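Local structure of EvpC (3EAA) at residues V59-W62 / A66-K69; I7-V12 / I126-K131; E136-P139 / K145-G148. The protein probably forms hexameric rings as the Hcp protein of the Edwardsiella tarda type VI secretion system, by which it is itself secreted. All coordinates share one frame; numbering follows the deposited sequence.

Interaction 1 (V59-W62 / A66-K69); sequences VTKW and ASVK
No ring lies between K61 and the A66-S67 pair. The flat group that matters comes from outside both segments. It is the carboxylate of E124 on the neighbouring strand 123-129, whose OE2 forms a salt bridge with K61 NZ and is hydrogen-bonded to S67 OG. Across the contact itself, K61 NZ comes within 3.9 Å of S67 OG, without a direct hydrogen bond. The same nitrogen is 4.0 Å from S67 N. A66 CB lies at the margin of the contact, 4.5 Å from K61 NZ.

The K61 side chain curls to get there. Its CG sits between the backbone N and the carbonyl carbon (chi1 40°), and the chain bends again at chi2 and chi3. This carries NZ toward W62 O and S67. K61 NZ makes a weak hydrogen bond of 3.2 Å to W62 O.

The contact joins the last residues of strand 52-62 to the first turn of helix 67-76, through a connection of three residues. D64 organises this turn: its OD1 pairs with K61 NZ and accepts from A66 N in an Asx turn, and its backbone O is hydrogen-bonded to S67 OG. The buried ammonium thus has two carboxylate partners, which probably keep it charged. Further along the helix, K69 NZ forms a salt bridge with E153 of the second subunit, and V68 packs on W135 of that subunit.

Interaction 2 (I7-V12 / I126-K131); sequences IKLDKV and IDFAYK
The backbones at L9 and F128 stay well apart, with 11.0 Å between L9 CA and F128 CA, their closest pair. No backbone hydrogen bond crosses between the segments. Each pairs instead with other strands: I7 with I25 and K8 with E84, I126 with V59 and D127 with S108. The chain then turns at D10-K11. K11 takes positive backbone angles (59°/52°) there, and V12 N returns to L9 O in a weak bond of 3.4 Å.

Side chains alone close the gap. The CA-CB bonds of I7, L9 and F128 all point to the other segment. The far end of the F128 ring meets both aliphatic side chains. I7 CD1 approaches CE1 of F128 at 4.3 Å. L9 CD1 approaches CE2 of F128, also at 4.3 Å. CE1 and CE2 flank CZ, and both methyls come in obliquely, on the side of the ring plane away from I126 CG2. The I7 chain is stretched, with CG1 anti to the backbone N (chi1 -156°), and this carries CD1 far enough to touch.

This is packing between the two antiparallel sheets of the Hcp beta-barrel, one holding strand 4-9 and the other strand 123-129. Within its own strand, I126 CG2 lies 3.6 Å above one face of the F128 ring, displaced toward the rim. L83 packs on I7, F80 on L9, and V105 and V107 on F128. Just beyond the strand, K131 NZ donates to T44 O and G46 O of the second subunit.

Interaction 3 (E136-P139 / K145-G148); sequences EYVP and KAGG
P139 O accepts a hydrogen bond from G147 N, with 3.3 Å between these two atoms. It is the one hydrogen bond between the segments. The bond is bent, with 138° at the hydrogen. The donor lies well above the carbonyl plane, 56° out of it, so it is not directed at a lone pair. A146 CB also sits near this oxygen, 4.1 Å from P139 O.

The two backbones are close here. P139 CA and G147 CA are 5.3 Å apart, and V138 CA and G148 CA 6.4 Å. G147, with no side chain, passes close to P139 CG. G148 O turns toward the CG and CD side of the P139 ring.

V138 supplies the apolar part. Its CG1 is anti to the backbone N (chi1 172°), and this branch does the touching. It meets A146 CB at 4.2 Å and lies 3.7 Å from G147 O. F95 packs against both V138 and A146.

Nearby, E136 OE1 forms a salt bridge with K149 NZ, and Y137 and I150 share a backbone hydrogen bond. Y137 also packs on D64 of the third subunit. The legs run antiparallel without regular strand structure. They form a hairpin-like loop at the protein surface, within the long connection between strands 132-134 and 154-156 of the larger sheet.

Interactions 1 and 2 are neighbours, with centres 10 Å apart. They share the sheet in which strands 52-62 and 123-129 lie side by side. V59 joins them: its N probably bonds to I126 O, and its side chain packs on I7 and F128. Along the chain, both segments of interaction 1 fall between the two of interaction 2. Interaction 3 follows later, 29 Å from interaction 1 and 25 Å from interaction 2, centre to centre. It lies across the chain's centre from interaction 1. Interaction 1 joins the end of a barrel strand to helix 67-76, interaction 2 packs the two sheets in the barrel core, and interaction 3 closes a surface loop. All three sit near subunit interfaces.

Interaction 1 (V59-W62 / A66-K69)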
ATOM      1  N   VAL A  59      -0.543 -17.329 -15.417  1.00 14.80           N
ATOM      2  CA  VAL A  59       0.795 -17.701 -15.803  1.00 17.30           C
ATOM      3  C   VAL A  59       1.683 -16.480 -15.961  1.00 12.34           C
ATOM      4  O   VAL A  59       1.235 -15.430 -16.395  1.00 14.93           O
ATOM      5  CB  VAL A  59       0.776 -18.569 -17.069  1.00 16.17           C
ATOM      6  CG1 VAL A  59       2.069 -18.416 -17.855  1.00 19.91           C
ATOM      7  CG2 VAL A  59       0.542 -20.007 -16.679  1.00 13.90           C
ATOM      8  N   THR A  60       2.943 -16.622 -15.579  1.00 11.54           N
ATOM      9  CA  THR A  60       3.935 -15.595 -15.848  1.00 20.17           C
ATOM     10  C   THR A  60       5.083 -16.185 -16.663  1.00 16.64           C
ATOM     11  O   THR A  60       5.536 -17.293 -16.392  1.00 13.75           O
ATOM     12  CB  THR A  60       4.475 -14.958 -14.554  1.00 19.11           C
ATOM     13  OG1 THR A  60       3.382 -14.444 -13.791  1.00 33.32           O
ATOM     14  CG2 THR A  60       5.416 -13.818 -14.873  1.00 22.38           C
ATOM     15  N   LYS A  61       5.537 -15.441 -17.667  1.00 14.14           N
ATOM     16  CA  LYS A  61       6.613 -15.906 -18.531  1.00 21.77           C
ATOM     17  C   LYS A  61       7.160 -14.770 -19.385  1.00 22.91           C
ATOM     18  O   LYS A  61       6.571 -13.692 -19.437  1.00 25.17           O
ATOM     19  CB  LYS A  61       6.136 -17.069 -19.412  1.00 18.43           C
ATOM     20  CG  LYS A  61       4.726 -16.908 -19.947  1.00 21.28           C
ATOM     21  CD  LYS A  61       4.699 -16.128 -21.255  1.00 24.43           C
ATOM     22  CE  LYS A  61       4.750 -17.048 -22.466  1.00 17.33           C
ATOM     23  NZ  LYS A  61       4.757 -16.274 -23.742  1.00 21.08           N
ATOM     24  N   TRP A  62       8.296 -15.014 -20.037  1.00 21.04           N
ATOM     25  CA  TRP A  62       8.899 -14.024 -20.916  1.00 14.54           C
ATOM     26  C   TRP A  62       8.163 -14.041 -22.226  1.00 17.66           C
ATOM     27  O   TRP A  62       7.275 -14.860 -22.440  1.00 25.46           O
ATOM     28  CB  TRP A  62      10.369 -14.339 -21.189  1.00 13.77           C
ATOM     29  CG  TRP A  62      11.224 -14.382 -19.962  1.00 22.97           C
ATOM     30  CD1 TRP A  62      12.061 -15.395 -19.572  1.00 16.73           C
ATOM     31  CD2 TRP A  62      11.319 -13.373 -18.952  1.00 23.68           C
ATOM     32  NE1 TRP A  62      12.671 -15.072 -18.385  1.00 17.36           N
ATOM     33  CE2 TRP A  62      12.229 -13.836 -17.978  1.00 24.84           C
ATOM     34  CE3 TRP A  62      10.720 -12.122 -18.771  1.00 21.87           C
ATOM     35  CZ2 TRP A  62      12.557 -13.094 -16.847  1.00 21.70           C
ATOM     36  CZ3 TRP A  62      11.043 -11.387 -17.641  1.00 25.75           C
ATOM     37  CH2 TRP A  62      11.953 -11.875 -16.696  1.00 22.33           C
ATOM     38  N   ALA A  66       5.424 -18.028 -28.493  1.00 13.28           N
ATOM     39  CA  ALA A  66       4.025 -18.325 -28.246  1.00 18.33           C
ATOM     40  C   ALA A  66       3.251 -17.038 -28.074  1.00 16.83           C
ATOM     41  O   ALA A  66       2.039 -17.002 -28.280  1.00 12.65           O
ATOM     42  CB  ALA A  66       3.877 -19.193 -27.028  1.00 29.41           C
ATOM     43  N   SER A  67       3.972 -15.984 -27.704  1.00 13.42           N
ATOM     44  CA  SER A  67       3.375 -14.679 -27.482  1.00 13.39           C
ATOM     45  C   SER A  67       2.281 -14.380 -28.489  1.00 14.81           C
ATOM     46  O   SER A  67       1.113 -14.255 -28.126  1.00 12.35           O
ATOM     47  CB  SER A  67       4.439 -13.594 -27.558  1.00 17.49           C
ATOM     48  OG  SER A  67       5.547 -13.943 -26.758  1.00 35.11           O
ATOM     49  N   VAL A  68       2.660 -14.279 -29.759  1.00 17.00           N
ATOM     50  CA  VAL A  68       1.723 -13.839 -30.783  1.00 13.13           C
ATOM     51  C   VAL A  68       0.443 -14.662 -30.770  1.00 12.65           C
ATOM     52  O   VAL A  68      -0.652 -14.118 -30.897  1.00 13.28           O
ATOM     53  CB  VAL A  68       2.348 -13.843 -32.178  1.00 17.35           C
ATOM     54  CG1 VAL A  68       1.284 -13.580 -33.228  1.00 20.79           C
ATOM     55  CG2 VAL A  68       3.433 -12.790 -32.262  1.00 20.22           C
ATOM     56  N   LYS A  69       0.578 -15.967 -30.586  1.00 13.43           N
ATOM     57  CA  LYS A  69      -0.581 -16.851 -30.570  1.00 15.08           C
ATOM     58  C   LYS A  69      -1.393 -16.596 -29.309  1.00 14.96           C
ATOM     59  O   LYS A  69      -2.621 -16.655 -29.312  1.00 11.55           O
ATOM     60  CB  LYS A  69      -0.127 -18.304 -30.620  1.00 21.55           C
ATOM     61  CG  LYS A  69       1.049 -18.548 -31.575  1.00 24.84           C
ATOM     62  CD  LYS A  69       0.612 -19.176 -32.906  1.00 44.79           C
ATOM     63  CE  LYS A  69       0.508 -18.182 -34.059  1.00 16.59           C
ATOM     64  NZ  LYS A  69      -0.856 -17.624 -34.224  1.00 24.99           N
TER

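Interaction 2 (I7-V12 / I126-K131)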
ATOM      1  N   ILE A   7       4.521 -25.499 -19.485  1.00 24.03           N
ATOM      2  CA  ILE A   7       3.098 -25.551 -19.801  1.00 30.06           C
ATOM      3  C   ILE A   7       2.835 -25.797 -21.290  1.00 22.79           C
ATOM      4  O   ILE A   7       3.463 -25.184 -22.149  1.00 20.45           O
ATOM      5  CB  ILE A   7       2.381 -24.268 -19.341  1.00 29.60           C
ATOM      6  CG1 ILE A   7       0.893 -24.535 -19.129  1.00 22.57           C
ATOM      7  CG2 ILE A   7       2.607 -23.123 -20.329  1.00 28.96           C
ATOM      8  CD1 ILE A   7       0.136 -23.335 -18.637  1.00 25.62           C
ATOM      9  N   LYS A   8       1.896 -26.695 -21.583  1.00 22.28           N
ATOM     10  CA  LYS A   8       1.624 -27.116 -22.958  1.00 24.75           C
ATOM     11  C   LYS A   8       0.223 -26.780 -23.469  1.00 29.35           C
ATOM     12  O   LYS A   8      -0.775 -26.983 -22.776  1.00 20.50           O
ATOM     13  CB  LYS A   8       1.860 -28.612 -23.119  1.00 29.44           C
ATOM     14  CG  LYS A   8       1.209 -29.187 -24.358  1.00 31.35           C
ATOM     15  CD  LYS A   8       1.605 -30.636 -24.553  1.00 39.49           C
ATOM     16  CE  LYS A   8       1.301 -31.102 -25.971  1.00 44.65           C
ATOM     17  NZ  LYS A   8       2.125 -32.288 -26.368  1.00 31.57           N
ATOM     18  N   LEU A   9       0.180 -26.272 -24.702  1.00 43.98           N
ATOM     19  CA  LEU A   9      -1.058 -25.916 -25.390  1.00 25.01           C
ATOM     20  C   LEU A   9      -1.120 -26.636 -26.720  1.00 28.18           C
ATOM     21  O   LEU A   9      -0.104 -26.794 -27.398  1.00 29.14           O
ATOM     22  CB  LEU A   9      -1.099 -24.422 -25.676  1.00 28.34           C
ATOM     23  CG  LEU A   9      -1.691 -23.444 -24.668  1.00 32.62           C
ATOM     24  CD1 LEU A   9      -1.083 -22.076 -24.911  1.00 27.44           C
ATOM     25  CD2 LEU A   9      -3.203 -23.386 -24.787  1.00 18.60           C
ATOM     26  N   ASP A  10      -2.322 -27.049 -27.100  1.00 33.46           N
ATOM     27  CA  ASP A  10      -2.525 -27.797 -28.333  1.00 29.67           C
ATOM     28  C   ASP A  10      -2.251 -26.951 -29.565  1.00 26.57           C
ATOM     29  O   ASP A  10      -2.927 -25.952 -29.808  1.00 24.28           O
ATOM     30  CB  ASP A  10      -3.938 -28.368 -28.374  1.00 33.96           C
ATOM     31  CG  ASP A  10      -4.161 -29.408 -27.303  1.00 42.96           C
ATOM     32  OD1 ASP A  10      -3.260 -30.260 -27.126  1.00 36.48           O
ATOM     33  OD2 ASP A  10      -5.221 -29.374 -26.639  1.00 29.77           O
ATOM     34  N   LYS A  11      -1.249 -27.368 -30.332  1.00 26.58           N
ATOM     35  CA  LYS A  11      -0.816 -26.657 -31.539  1.00 34.30           C
ATOM     36  C   LYS A  11      -0.380 -25.221 -31.232  1.00 30.51           C
ATOM     37  O   LYS A  11      -0.855 -24.276 -31.856  1.00 37.22           O
ATOM     38  CB  LYS A  11      -1.896 -26.684 -32.637  1.00 32.63           C
ATOM     39  CG  LYS A  11      -1.892 -27.956 -33.514  1.00 53.37           C
ATOM     40  CD  LYS A  11      -2.912 -27.899 -34.670  1.00 30.66           C
ATOM     41  CE  LYS A  11      -4.342 -28.109 -34.179  1.00 53.23           C
ATOM     42  NZ  LYS A  11      -5.378 -27.828 -35.218  1.00 68.27           N
ATOM     43  N   VAL A  12       0.521 -25.071 -30.264  1.00 28.58           N
ATOM     44  CA  VAL A  12       1.019 -23.761 -29.838  1.00 24.85           C
ATOM     45  C   VAL A  12       2.452 -23.870 -29.319  1.00 22.21           C
ATOM     46  O   VAL A  12       2.698 -23.842 -28.117  1.00 22.36           O
ATOM     47  CB  VAL A  12       0.134 -23.117 -28.740  1.00 26.54           C
ATOM     48  CG1 VAL A  12       0.698 -21.762 -28.326  1.00 25.88           C
ATOM     49  CG2 VAL A  12      -1.298 -22.959 -29.219  1.00 15.69           C
ATOM     50  N   ILE A 126      -0.448 -14.115 -18.287  1.00  8.90           N
ATOM     51  CA  ILE A 126      -1.601 -14.685 -18.969  1.00 12.06           C
ATOM     52  C   ILE A 126      -2.605 -15.368 -18.039  1.00 19.54           C
ATOM     53  O   ILE A 126      -2.241 -16.169 -17.170  1.00 17.50           O
ATOM     54  CB  ILE A 126      -1.187 -15.711 -20.038  1.00 11.32           C
ATOM     55  CG1 ILE A 126      -0.139 -15.131 -20.977  1.00 10.71           C
ATOM     56  CG2 ILE A 126      -2.400 -16.156 -20.827  1.00 22.03           C
ATOM     57  CD1 ILE A 126       1.258 -15.367 -20.516  1.00 21.61           C
ATOM     58  N   ASP A 127      -3.880 -15.061 -18.244  1.00 16.54           N
ATOM     59  CA  ASP A 127      -4.939 -15.702 -17.491  1.00 15.43           C
ATOM     60  C   ASP A 127      -5.665 -16.721 -18.357  1.00 20.24           C
ATOM     61  O   ASP A 127      -6.187 -16.400 -19.425  1.00 21.38           O
ATOM     62  CB  ASP A 127      -5.907 -14.667 -16.913  1.00 16.13           C
ATOM     63  CG  ASP A 127      -5.350 -13.978 -15.670  1.00 20.83           C
ATOM     64  OD1 ASP A 127      -4.139 -14.118 -15.403  1.00 24.30           O
ATOM     65  OD2 ASP A 127      -6.125 -13.312 -14.946  1.00 32.95           O
ATOM     66  N   PHE A 128      -5.676 -17.958 -17.877  1.00 23.38           N
ATOM     67  CA  PHE A 128      -6.268 -19.070 -18.587  1.00 14.95           C
ATOM     68  C   PHE A 128      -7.572 -19.511 -17.941  1.00 22.21           C
ATOM     69  O   PHE A 128      -7.571 -20.090 -16.852  1.00 21.57           O
ATOM     70  CB  PHE A 128      -5.302 -20.238 -18.591  1.00 12.55           C
ATOM     71  CG  PHE A 128      -4.153 -20.068 -19.529  1.00 14.21           C
ATOM     72  CD1 PHE A 128      -2.892 -19.822 -19.046  1.00 14.17           C
ATOM     73  CD2 PHE A 128      -4.333 -20.180 -20.893  1.00 16.08           C
ATOM     74  CE1 PHE A 128      -1.827 -19.682 -19.905  1.00 16.79           C
ATOM     75  CE2 PHE A 128      -3.275 -20.047 -21.753  1.00 13.07           C
ATOM     76  CZ  PHE A 128      -2.017 -19.796 -21.261  1.00  8.67           C
ATOM     77  N   ALA A 129      -8.685 -19.223 -18.609  1.00 18.78           N
ATOM     78  CA  ALA A 129      -9.982 -19.739 -18.181  1.00 19.49           C
ATOM     79  C   ALA A 129     -10.187 -21.170 -18.703  1.00 16.24           C
ATOM     80  O   ALA A 129      -9.634 -21.538 -19.738  1.00 12.83           O
ATOM     81  CB  ALA A 129     -11.087 -18.826 -18.648  1.00 13.20           C
ATOM     82  N   TYR A 130     -10.970 -21.972 -17.985  1.00 13.76           N
ATOM     83  CA  TYR A 130     -11.116 -23.395 -18.312  1.00 18.16           C
ATOM     84  C   TYR A 130     -12.463 -24.001 -17.898  1.00 20.58           C
ATOM     85  O   TYR A 130     -13.340 -23.306 -17.391  1.00 24.54           O
ATOM     86  CB  TYR A 130      -9.956 -24.207 -17.708  1.00 19.49           C
ATOM     87  CG  TYR A 130      -9.725 -23.993 -16.220  1.00 17.34           C
ATOM     88  CD1 TYR A 130      -9.230 -22.786 -15.731  1.00 16.91           C
ATOM     89  CD2 TYR A 130      -9.987 -25.007 -15.309  1.00 18.02           C
ATOM     90  CE1 TYR A 130      -9.018 -22.600 -14.382  1.00 19.23           C
ATOM     91  CE2 TYR A 130      -9.775 -24.827 -13.958  1.00 16.56           C
ATOM     92  CZ  TYR A 130      -9.293 -23.624 -13.503  1.00 21.16           C
ATOM     93  OH  TYR A 130      -9.088 -23.454 -12.153  1.00 21.72           O
ATOM     94  N   LYS A 131     -12.627 -25.300 -18.129  1.00 19.74           N
ATOM     95  CA  LYS A 131     -13.850 -25.993 -17.736  1.00 17.23           C
ATOM     96  C   LYS A 131     -13.563 -27.091 -16.724  1.00 24.69           C
ATOM     97  O   LYS A 131     -14.337 -27.295 -15.789  1.00 25.26           O
ATOM     98  CB  LYS A 131     -14.557 -26.597 -18.951  1.00 18.82           C
ATOM     99  CG  LYS A 131     -15.362 -25.602 -19.768  1.00 22.85           C
ATOM    100  CD  LYS A 131     -16.488 -24.997 -18.956  1.00 24.20           C
ATOM    101  CE  LYS A 131     -17.409 -24.183 -19.845  1.00 31.62           C
ATOM    102  NZ  LYS A 131     -18.450 -23.467 -19.067  1.00 31.47           N
TER

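Interaction 3 (E136-P139 / K145-G148)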
ATOM      1  N   GLU A 136      -2.926 -34.313  -9.434  1.00 17.97           N
ATOM      2  CA  GLU A 136      -1.760 -35.204  -9.554  1.00 15.66           C
ATOM      3  C   GLU A 136      -0.486 -34.640  -8.933  1.00 17.25           C
ATOM      4  O   GLU A 136       0.055 -33.623  -9.376  1.00 17.16           O
ATOM      5  CB  GLU A 136      -1.470 -35.560 -11.009  1.00 27.63           C
ATOM      6  CG  GLU A 136      -2.553 -36.325 -11.725  1.00 31.30           C
ATOM      7  CD  GLU A 136      -2.064 -36.873 -13.048  1.00 29.07           C
ATOM      8  OE1 GLU A 136      -0.833 -36.937 -13.236  1.00 25.80           O
ATOM      9  OE2 GLU A 136      -2.900 -37.245 -13.897  1.00 54.68           O
ATOM     10  N   TYR A 137      -0.002 -35.334  -7.915  1.00 18.28           N
ATOM     11  CA  TYR A 137       1.237 -34.989  -7.239  1.00 14.33           C
ATOM     12  C   TYR A 137       2.108 -36.239  -7.110  1.00 28.51           C
ATOM     13  O   TYR A 137       1.598 -37.359  -7.055  1.00 29.86           O
ATOM     14  CB  TYR A 137       0.921 -34.463  -5.844  1.00 18.38           C
ATOM     15  CG  TYR A 137       2.132 -34.282  -4.945  1.00 27.99           C
ATOM     16  CD1 TYR A 137       2.870 -33.108  -4.985  1.00 29.27           C
ATOM     17  CD2 TYR A 137       2.522 -35.273  -4.046  1.00 17.44           C
ATOM     18  CE1 TYR A 137       3.965 -32.922  -4.172  1.00 29.15           C
ATOM     19  CE2 TYR A 137       3.622 -35.096  -3.225  1.00 26.95           C
ATOM     20  CZ  TYR A 137       4.343 -33.911  -3.291  1.00 32.32           C
ATOM     21  OH  TYR A 137       5.448 -33.700  -2.486  1.00 20.78           O
ATOM     22  N   VAL A 138       3.419 -36.047  -7.048  1.00 21.97           N
ATOM     23  CA  VAL A 138       4.344 -37.154  -6.855  1.00 20.85           C
ATOM     24  C   VAL A 138       5.417 -36.777  -5.843  1.00 25.98           C
ATOM     25  O   VAL A 138       6.148 -35.811  -6.053  1.00 34.99           O
ATOM     26  CB  VAL A 138       5.030 -37.543  -8.180  1.00 23.42           C
ATOM     27  CG1 VAL A 138       6.132 -38.543  -7.940  1.00 23.95           C
ATOM     28  CG2 VAL A 138       4.017 -38.104  -9.162  1.00 35.75           C
ATOM     29  N   PRO A 139       5.513 -37.535  -4.737  1.00 21.86           N
ATOM     30  CA  PRO A 139       6.574 -37.418  -3.729  1.00 22.27           C
ATOM     31  C   PRO A 139       7.948 -37.738  -4.312  1.00 32.18           C
ATOM     32  O   PRO A 139       8.040 -38.213  -5.446  1.00 34.62           O
ATOM     33  CB  PRO A 139       6.193 -38.493  -2.710  1.00 19.53           C
ATOM     34  CG  PRO A 139       5.301 -39.406  -3.461  1.00 26.12           C
ATOM     35  CD  PRO A 139       4.495 -38.497  -4.303  1.00 25.64           C
ATOM     36  N   LYS A 145      15.481 -40.453  -5.983  1.00 61.64           N
ATOM     37  CA  LYS A 145      14.442 -40.933  -6.879  1.00 54.49           C
ATOM     38  C   LYS A 145      13.027 -40.568  -6.469  1.00 48.70           C
ATOM     39  O   LYS A 145      12.808 -40.003  -5.400  1.00 41.43           O
ATOM     40  N   ALA A 146      12.061 -40.903  -7.322  1.00 39.91           N
ATOM     41  CA  ALA A 146      10.660 -40.579  -7.062  1.00 30.73           C
ATOM     42  C   ALA A 146       9.971 -41.625  -6.198  1.00 43.19           C
ATOM     43  O   ALA A 146      10.568 -42.629  -5.803  1.00 52.24           O
ATOM     44  CB  ALA A 146       9.907 -40.408  -8.362  1.00 25.67           C
ATOM     45  N   GLY A 147       8.701 -41.381  -5.906  1.00 32.79           N
ATOM     46  CA  GLY A 147       7.902 -42.326  -5.140  1.00 40.88           C
ATOM     47  C   GLY A 147       6.572 -42.532  -5.850  1.00 33.02           C
ATOM     48  O   GLY A 147       6.401 -42.098  -6.983  1.00 45.10           O
ATOM     49  N   GLY A 148       5.634 -43.197  -5.191  1.00 21.36           N
ATOM     50  CA  GLY A 148       4.335 -43.439  -5.787  1.00 21.62           C
ATOM     51  C   GLY A 148       3.590 -42.157  -6.105  1.00 21.26           C
ATOM     52  O   GLY A 148       3.723 -41.159  -5.409  1.00 25.68           O
TER